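Local coordinates for uncharacterized Thioredoxin-like protein (Aeropyrum pernix, PDB 3HA9) that is of unknown function but carries a thioredoxin-like fold with a disulfide-bonded CxxC pair, and may act as an antioxidant oxidoreductase, at residues A73-T78 / E99-F104; K103-Y108 / W113-D118; L42-A47 / E124-R129. All blocks are in the same frame, centred on the assembly; numbering follows the deposited sequence.

Interaction 1. Residues A73-T78 / E99-F104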
# COMPACT_ATOMS: atom_id res chain seq x y z
N ALA A 73 0.72 2.46 4.90
CA ALA A 73 1.42 3.51 4.15
C ALA A 73 2.73 2.95 3.68
O ALA A 73 3.55 2.53 4.49
CB ALA A 73 1.64 4.76 5.02
N ILE A 74 2.93 2.93 2.35
CA ILE A 74 4.11 2.28 1.76
C ILE A 74 4.90 3.37 1.06
O ILE A 74 4.50 3.81 -0.02
CB ILE A 74 3.75 1.17 0.75
CG1 ILE A 74 2.96 0.06 1.43
CG2 ILE A 74 5.06 0.60 0.12
CD1 ILE A 74 2.34 -1.00 0.47
N ASP A 75 6.01 3.79 1.67
CA ASP A 75 6.84 4.82 1.04
C ASP A 75 7.85 4.06 0.22
O ASP A 75 8.70 3.35 0.78
CB ASP A 75 7.53 5.68 2.12
CG ASP A 75 8.32 6.85 1.53
OD1 ASP A 75 8.71 6.79 0.35
OD2 ASP A 75 8.55 7.84 2.27
N PHE A 76 7.76 4.19 -1.10
CA PHE A 76 8.67 3.46 -1.98
C PHE A 76 9.77 4.36 -2.52
O PHE A 76 10.53 3.94 -3.41
CB PHE A 76 7.90 2.72 -3.11
CG PHE A 76 7.24 3.61 -4.14
CD1 PHE A 76 7.91 3.96 -5.33
CD2 PHE A 76 5.93 4.04 -3.97
CE1 PHE A 76 7.29 4.73 -6.31
CE2 PHE A 76 5.29 4.81 -4.95
CZ PHE A 76 5.97 5.15 -6.12
N TRP A 77 9.86 5.59 -2.00
CA TRP A 77 10.85 6.53 -2.51
C TRP A 77 12.19 6.29 -1.78
O TRP A 77 12.65 7.11 -0.98
CB TRP A 77 10.34 7.98 -2.40
CG TRP A 77 11.09 8.88 -3.35
CD1 TRP A 77 12.11 9.72 -3.04
CD2 TRP A 77 10.90 8.97 -4.76
NE1 TRP A 77 12.55 10.37 -4.18
CE2 TRP A 77 11.82 9.92 -5.25
CE3 TRP A 77 10.01 8.36 -5.66
CZ2 TRP A 77 11.90 10.26 -6.60
CZ3 TRP A 77 10.09 8.71 -7.02
CH2 TRP A 77 11.03 9.65 -7.46
N THR A 78 12.78 5.13 -2.06
CA THR A 78 13.98 4.67 -1.39
C THR A 78 15.12 4.49 -2.38
O THR A 78 14.88 4.36 -3.58
CB THR A 78 13.74 3.27 -0.75
OG1 THR A 78 13.40 2.32 -1.78
CG2 THR A 78 12.63 3.32 0.29
N GLU A 99 12.88 9.45 8.76
CA GLU A 99 12.43 10.65 9.49
C GLU A 99 11.41 11.47 8.69
O GLU A 99 10.41 11.93 9.24
CB GLU A 99 13.63 11.53 9.89
CG GLU A 99 13.25 12.88 10.52
CD GLU A 99 14.43 13.83 10.80
OE1 GLU A 99 15.61 13.49 10.51
OE2 GLU A 99 14.18 14.94 11.33
N MET A 100 11.68 11.69 7.41
CA MET A 100 10.77 12.45 6.54
C MET A 100 9.43 11.75 6.40
O MET A 100 8.39 12.40 6.39
CB MET A 100 11.40 12.62 5.16
CG MET A 100 12.57 13.59 5.14
SD MET A 100 13.50 13.62 3.57
CE MET A 100 12.13 13.98 2.45
N PHE A 101 9.48 10.42 6.27
CA PHE A 101 8.29 9.60 6.12
C PHE A 101 7.45 9.71 7.39
O PHE A 101 6.25 9.99 7.32
CB PHE A 101 8.73 8.15 5.83
CG PHE A 101 7.60 7.14 5.67
CD1 PHE A 101 6.32 7.50 5.27
CD2 PHE A 101 7.89 5.79 5.84
CE1 PHE A 101 5.29 6.52 5.10
CE2 PHE A 101 6.90 4.80 5.68
CZ PHE A 101 5.60 5.16 5.30
N ARG A 102 8.10 9.54 8.55
CA ARG A 102 7.41 9.67 9.84
C ARG A 102 6.78 11.03 10.03
O ARG A 102 5.64 11.12 10.50
CB ARG A 102 8.38 9.41 11.00
CG ARG A 102 8.74 7.95 11.15
CD ARG A 102 9.66 7.73 12.36
NE ARG A 102 10.32 6.42 12.36
CZ ARG A 102 9.76 5.27 12.73
NH1 ARG A 102 8.50 5.21 13.11
NH2 ARG A 102 10.48 4.16 12.72
N LYS A 103 7.51 12.07 9.65
CA LYS A 103 7.04 13.43 9.81
C LYS A 103 5.81 13.71 8.95
O LYS A 103 4.88 14.38 9.39
CB LYS A 103 8.16 14.43 9.49
CG LYS A 103 7.79 15.91 9.66
CD LYS A 103 7.42 16.21 11.09
CE LYS A 103 7.58 17.67 11.43
NZ LYS A 103 7.74 17.81 12.89
N PHE A 104 5.81 13.18 7.73
CA PHE A 104 4.67 13.33 6.83
C PHE A 104 3.45 12.68 7.45
O PHE A 104 2.35 13.29 7.51
CB PHE A 104 4.98 12.73 5.44
CG PHE A 104 3.81 12.73 4.53
CD1 PHE A 104 3.55 13.82 3.71
CD2 PHE A 104 2.91 11.65 4.51
CE1 PHE A 104 2.42 13.83 2.86
CE2 PHE A 104 1.79 11.65 3.68
CZ PHE A 104 1.55 12.75 2.85

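Interaction 2. Residues K103-Y108 / W113-D118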
# COMPACT_ATOMS: atom_id res chain seq x y z
N LYS A 103 7.51 12.07 9.65
CA LYS A 103 7.04 13.43 9.81
C LYS A 103 5.81 13.71 8.95
O LYS A 103 4.88 14.38 9.39
CB LYS A 103 8.16 14.43 9.49
CG LYS A 103 7.79 15.91 9.66
CD LYS A 103 7.42 16.21 11.09
CE LYS A 103 7.58 17.67 11.43
NZ LYS A 103 7.74 17.81 12.89
N PHE A 104 5.81 13.18 7.73
CA PHE A 104 4.67 13.33 6.83
C PHE A 104 3.45 12.68 7.45
O PHE A 104 2.35 13.29 7.51
CB PHE A 104 4.98 12.73 5.44
CG PHE A 104 3.81 12.73 4.53
CD1 PHE A 104 3.55 13.82 3.71
CD2 PHE A 104 2.91 11.65 4.51
CE1 PHE A 104 2.42 13.83 2.86
CE2 PHE A 104 1.79 11.65 3.68
CZ PHE A 104 1.55 12.75 2.85
N ILE A 105 3.61 11.45 7.92
CA ILE A 105 2.49 10.72 8.52
C ILE A 105 2.03 11.38 9.83
O ILE A 105 0.81 11.45 10.10
CB ILE A 105 2.82 9.20 8.70
CG1 ILE A 105 3.09 8.56 7.33
CG2 ILE A 105 1.69 8.46 9.48
CD1 ILE A 105 1.87 8.53 6.36
N ALA A 106 2.96 11.91 10.62
CA ALA A 106 2.58 12.61 11.86
C ALA A 106 1.80 13.88 11.54
O ALA A 106 0.82 14.20 12.24
CB ALA A 106 3.80 12.94 12.70
N ASN A 107 2.22 14.59 10.49
CA ASN A 107 1.57 15.84 10.10
C ASN A 107 0.20 15.67 9.47
O ASN A 107 -0.71 16.48 9.73
CB ASN A 107 2.44 16.62 9.09
CG ASN A 107 3.51 17.45 9.74
OD1 ASN A 107 4.54 17.76 9.11
ND2 ASN A 107 3.29 17.83 10.99
N TYR A 108 0.04 14.65 8.63
CA TYR A 108 -1.16 14.57 7.78
C TYR A 108 -1.94 13.28 7.89
O TYR A 108 -3.12 13.22 7.52
CB TYR A 108 -0.79 14.80 6.31
CG TYR A 108 -0.03 16.07 6.09
CD1 TYR A 108 -0.63 17.31 6.28
CD2 TYR A 108 1.31 16.04 5.67
CE1 TYR A 108 0.06 18.49 6.08
CE2 TYR A 108 2.01 17.22 5.46
CZ TYR A 108 1.38 18.44 5.68
OH TYR A 108 2.04 19.63 5.47
N TRP A 113 -1.84 3.73 11.66
CA TRP A 113 -1.41 3.11 10.39
C TRP A 113 -0.10 2.36 10.48
O TRP A 113 0.81 2.76 11.18
CB TRP A 113 -1.26 4.16 9.29
CG TRP A 113 -2.49 4.88 8.95
CD1 TRP A 113 -3.77 4.58 9.34
CD2 TRP A 113 -2.59 6.01 8.09
NE1 TRP A 113 -4.66 5.47 8.80
CE2 TRP A 113 -3.96 6.36 8.02
CE3 TRP A 113 -1.66 6.79 7.37
CZ2 TRP A 113 -4.42 7.44 7.27
CZ3 TRP A 113 -2.12 7.87 6.62
CH2 TRP A 113 -3.49 8.18 6.57
N ILE A 114 0.01 1.28 9.71
CA ILE A 114 1.28 0.57 9.58
C ILE A 114 2.12 1.35 8.57
O ILE A 114 1.60 1.79 7.56
CB ILE A 114 1.01 -0.88 9.09
CG1 ILE A 114 0.09 -1.62 10.08
CG2 ILE A 114 2.31 -1.67 8.85
CD1 ILE A 114 -0.40 -2.98 9.59
N MET A 115 3.40 1.54 8.85
CA MET A 115 4.30 2.26 7.93
C MET A 115 5.33 1.27 7.37
O MET A 115 5.95 0.50 8.10
CB MET A 115 4.98 3.46 8.62
CG MET A 115 4.08 4.72 8.86
SD MET A 115 4.93 5.97 9.87
CE MET A 115 4.69 5.36 11.52
N VAL A 116 5.50 1.29 6.05
CA VAL A 116 6.36 0.34 5.36
C VAL A 116 7.21 1.13 4.39
O VAL A 116 6.72 2.09 3.81
CB VAL A 116 5.49 -0.70 4.56
CG1 VAL A 116 6.29 -1.47 3.55
CG2 VAL A 116 4.82 -1.68 5.53
N MET A 117 8.48 0.77 4.23
CA MET A 117 9.28 1.35 3.16
C MET A 117 9.59 0.23 2.17
O MET A 117 9.93 -0.90 2.59
CB MET A 117 10.54 2.05 3.70
CG MET A 117 10.28 3.26 4.65
SD MET A 117 11.67 4.43 4.89
CE MET A 117 11.30 5.59 3.56
N ASP A 118 9.40 0.50 0.88
CA ASP A 118 9.56 -0.53 -0.16
C ASP A 118 10.83 -0.31 -0.94
O ASP A 118 11.20 0.83 -1.23
CB ASP A 118 8.37 -0.49 -1.11
CG ASP A 118 8.46 -1.51 -2.24
OD1 ASP A 118 8.70 -2.69 -1.97
OD2 ASP A 118 8.21 -1.12 -3.41

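Interaction 3. Residues L42-A47 / E124-R129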
# COMPACT_ATOMS: atom_id res chain seq x y z
N LEU A 42 -3.50 -0.61 0.70
CA LEU A 42 -2.08 -0.37 0.47
C LEU A 42 -1.96 0.98 -0.22
O LEU A 42 -2.51 1.18 -1.30
CB LEU A 42 -1.45 -1.47 -0.41
CG LEU A 42 -1.64 -2.92 0.05
CD1 LEU A 42 -0.78 -3.84 -0.84
CD2 LEU A 42 -1.24 -3.07 1.50
N TRP A 43 -1.28 1.92 0.42
CA TRP A 43 -1.15 3.25 -0.15
C TRP A 43 0.32 3.48 -0.51
O TRP A 43 1.15 3.65 0.39
CB TRP A 43 -1.62 4.30 0.86
CG TRP A 43 -1.47 5.70 0.33
CD1 TRP A 43 -1.55 6.11 -0.97
CD2 TRP A 43 -1.22 6.87 1.10
NE1 TRP A 43 -1.35 7.46 -1.06
CE2 TRP A 43 -1.15 7.96 0.20
CE3 TRP A 43 -1.03 7.11 2.47
CZ2 TRP A 43 -0.90 9.28 0.62
CZ3 TRP A 43 -0.78 8.44 2.90
CH2 TRP A 43 -0.73 9.51 1.97
N PHE A 44 0.61 3.47 -1.81
CA PHE A 44 1.99 3.67 -2.30
C PHE A 44 2.21 5.15 -2.48
O PHE A 44 1.46 5.80 -3.21
CB PHE A 44 2.18 2.94 -3.63
CG PHE A 44 2.16 1.44 -3.50
CD1 PHE A 44 3.36 0.74 -3.35
CD2 PHE A 44 0.94 0.73 -3.47
CE1 PHE A 44 3.37 -0.65 -3.20
CE2 PHE A 44 0.93 -0.67 -3.32
CZ PHE A 44 2.12 -1.35 -3.18
N MET A 45 3.21 5.68 -1.77
CA MET A 45 3.35 7.14 -1.68
C MET A 45 4.81 7.56 -1.50
O MET A 45 5.71 6.72 -1.49
CB MET A 45 2.43 7.71 -0.58
CG MET A 45 2.46 6.99 0.79
SD MET A 45 4.00 7.14 1.74
CE MET A 45 3.85 8.83 2.28
N ALA A 46 5.02 8.87 -1.40
CA ALA A 46 6.34 9.46 -1.11
C ALA A 46 6.08 10.71 -0.31
O ALA A 46 5.03 11.36 -0.49
CB ALA A 46 7.07 9.80 -2.43
N ALA A 47 7.01 11.05 0.58
CA ALA A 47 6.78 12.15 1.51
C ALA A 47 6.69 13.51 0.82
O ALA A 47 6.03 14.42 1.32
CB ALA A 47 7.84 12.16 2.59
N GLU A 124 6.74 -3.34 -8.11
CA GLU A 124 6.66 -4.31 -9.19
C GLU A 124 5.48 -5.26 -8.99
O GLU A 124 4.72 -5.52 -9.93
CB GLU A 124 7.97 -5.10 -9.26
CG GLU A 124 8.01 -6.19 -10.33
CD GLU A 124 9.30 -7.00 -10.32
OE1 GLU A 124 10.34 -6.47 -9.89
OE2 GLU A 124 9.29 -8.17 -10.76
N LYS A 125 5.33 -5.77 -7.77
CA LYS A 125 4.25 -6.73 -7.48
C LYS A 125 2.87 -6.18 -7.83
O LYS A 125 2.06 -6.87 -8.46
CB LYS A 125 4.28 -7.12 -5.99
CG LYS A 125 3.25 -8.21 -5.58
CD LYS A 125 3.78 -9.59 -5.91
CE LYS A 125 2.96 -10.69 -5.22
NZ LYS A 125 3.71 -11.95 -5.39
N PHE A 126 2.59 -4.95 -7.42
CA PHE A 126 1.26 -4.37 -7.56
C PHE A 126 1.12 -3.44 -8.76
O PHE A 126 0.12 -2.72 -8.88
CB PHE A 126 0.85 -3.70 -6.25
CG PHE A 126 0.52 -4.70 -5.18
CD1 PHE A 126 -0.71 -5.34 -5.19
CD2 PHE A 126 1.46 -5.04 -4.23
CE1 PHE A 126 -1.00 -6.30 -4.23
CE2 PHE A 126 1.16 -5.99 -3.26
CZ PHE A 126 -0.07 -6.61 -3.27
N ASN A 127 2.09 -3.48 -9.66
CA ASN A 127 1.96 -2.72 -10.91
C ASN A 127 1.65 -1.25 -10.64
O ASN A 127 0.78 -0.63 -11.26
CB ASN A 127 0.90 -3.39 -11.81
CG ASN A 127 1.18 -4.86 -12.00
OD1 ASN A 127 2.33 -5.27 -12.15
ND2 ASN A 127 0.13 -5.67 -11.99
N VAL A 128 2.41 -0.70 -9.70
CA VAL A 128 2.13 0.65 -9.17
C VAL A 128 2.44 1.71 -10.23
O VAL A 128 3.55 1.73 -10.79
CB VAL A 128 2.94 0.88 -7.90
CG1 VAL A 128 2.81 2.31 -7.41
CG2 VAL A 128 2.48 -0.12 -6.81
N ARG A 129 1.47 2.57 -10.49
CA ARG A 129 1.52 3.48 -11.64
C ARG A 129 1.93 4.92 -11.31
O ARG A 129 2.11 5.73 -12.21
CB ARG A 129 0.15 3.50 -12.35
CG ARG A 129 -0.28 2.15 -12.92
CD ARG A 129 -1.52 2.32 -13.79
NE ARG A 129 -1.16 2.73 -15.15
CZ ARG A 129 -0.72 1.88 -16.08
NH1 ARG A 129 -0.59 0.59 -15.81
NH2 ARG A 129 -0.43 2.32 -17.30

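Interaction 1. Residues A73-T78 / E99-F104
Ala73 meets the ring of Phe101 at its far end. Its carbonyl O lies in the plane of that ring, at the edge, with Ala73 O 3.4 Å from Phe101 CZ. The methyl group adds a looser apolar touch, Ala73 CB to Phe101 CZ at 4.0 Å. Ala73 also pairs through its backbone with Ile114 and Val116 of the neighbouring strand 114-117. Ile74 points away from the helix and packs on Phe44 and Val116. Asp75 then carries most of the contact. Its CB sits over the centre of the Phe101 ring, 3.5 Å from the centroid and only 3° off the normal, a CH-pi contact. This is the helix-on-sheet packing of a thioredoxin-like fold: helix 98-108 lies against strand 69-75 of the mixed sheet, and Phe101 reaches across to it. With chi1 at 179°, Phe101 extends its ring from the helix toward the strand. The Asp75 carboxylate stands almost perpendicular to the ring, 88° between the planes, and Asp75 OD2 is 3.6 Å from Phe101 CB. The other oxygen turns to its own chain: Trp77 N donates to Asp75 OD1 at 2.9 Å, an Asx turn that fixes the carboxylate as the chain leaves the strand. Asp75 OD2 also lies close to Asp96 OD2. Beyond, Thr78 caps the next helix, its OG1 bonded to Ala81 N.

Interaction 2. Residues K103-Y108 / W113-D118
Ile105 touches both Trp113 and Met115, and these two pairs make up the contact. Its CD1 methyl reaches the six-membered part of the indole at the edge, near the ring plane, with Ile105 CD1 4.1 Å from Trp113 CZ3. The branch of the same side chain meets sulfur instead: Ile105 CB is 4.0 Å from Met115 SD, and Ile105 CG1 and CG2 are each 4.1 Å from that sulfur. Ile105 and Met115 run past each other in opposite directions, and the sulfur lies beside the branch point. In Ile105, CG1 lies beside the backbone N (chi1 -61°), anti to the carbonyl carbon, and a further bend at chi2 takes CD1 to the indole.

A second shell holds these groups in place. Trp113 NE1 is hydrogen-bonded to Thr63 OG1, and the indole packs on Leu59 and Asp60 of helix 52-65 and on Val71. Met115 also rests on Phe101 and Arg102, one turn earlier in helix 98-108, and on Ile25. Strand 114-117 is an outer strand of the mixed sheet, and its backbone pairs with strand 69-75 through Ile114 and Val116. Helix 98-108 lies in the crossover between these parallel strands, a beta-alpha-beta unit of the thioredoxin-like fold, and this contact packs the helix on the second strand.

No hydrogen bond crosses between the two segments. The contact is van der Waals packing of aliphatic carbon, sulfur and an indole edge. It rests on shape and on exclusion of water around Ile105 and Trp113, with Met115 partly exposed, and not on charge.

Interaction 3. Residues L42-A47 / E124-R129
Phe44 takes a methyl of Val128 squarely on one face. In this thioredoxin-like fold, Phe44 sits on central strand 39-45, and Val128 lies just past helix 121-125. The tight part is this CH-pi contact: Val128 CG2 stands 3.5 Å from the centroid of the Phe44 ring, 5° off the normal. The other branch, Val128 CG1, is 3.9 Å from Phe44 CB. Val128 places CG1 anti to its backbone N (chi1 174°), and CG2 is then the branch over the ring. Leu42 and Phe126 meet less centrally. Leu42 CD1 lies over the Phe126 face, offset toward the rim, at 4.0 Å from the centroid and 22° off the normal. The two phenylalanine side chains cross at about a right angle. On the strand side Leu42 and Phe44 are buried, packed against Ile74 and Val135. On the other side Phe126 and Val128 are partly exposed. A Schellman motif with Asn127 at positive phi ends the helix, and the residues on either side of Asn127, Phe126 and Val128, both reach the strand. Phe126 also meets Phe20 edge-to-face. Between the two rings the closest atoms are Phe44 CZ and Phe126 CD2, 3.9 Å apart.

How the interactions relate
All three contacts pack onto one mixed sheet. Interactions 1 and 2 share helix 98-108 and lie about 5 Å apart between centres; they bring it to neighbouring strands 69-75 and 114-117. Interaction 3 joins central strand 39-45 to the turn that follows helix 121-125. The strands are tied by backbone bonds, Ala73 O to Val116 N at 2.8 Å and Ile74 N to Trp43 O at 2.7 Å. Interaction 1 is buried throughout and interaction 2 mostly so, with Met115 partly exposed, whereas interaction 3 is buried on its strand side and partly exposed on the other. A carboxylate enters only interaction 1. Interaction 2 adds sulfur, and interaction 3 is wholly hydrocarbon. Phe104, on the shared helix, packs against Trp43 and Met45.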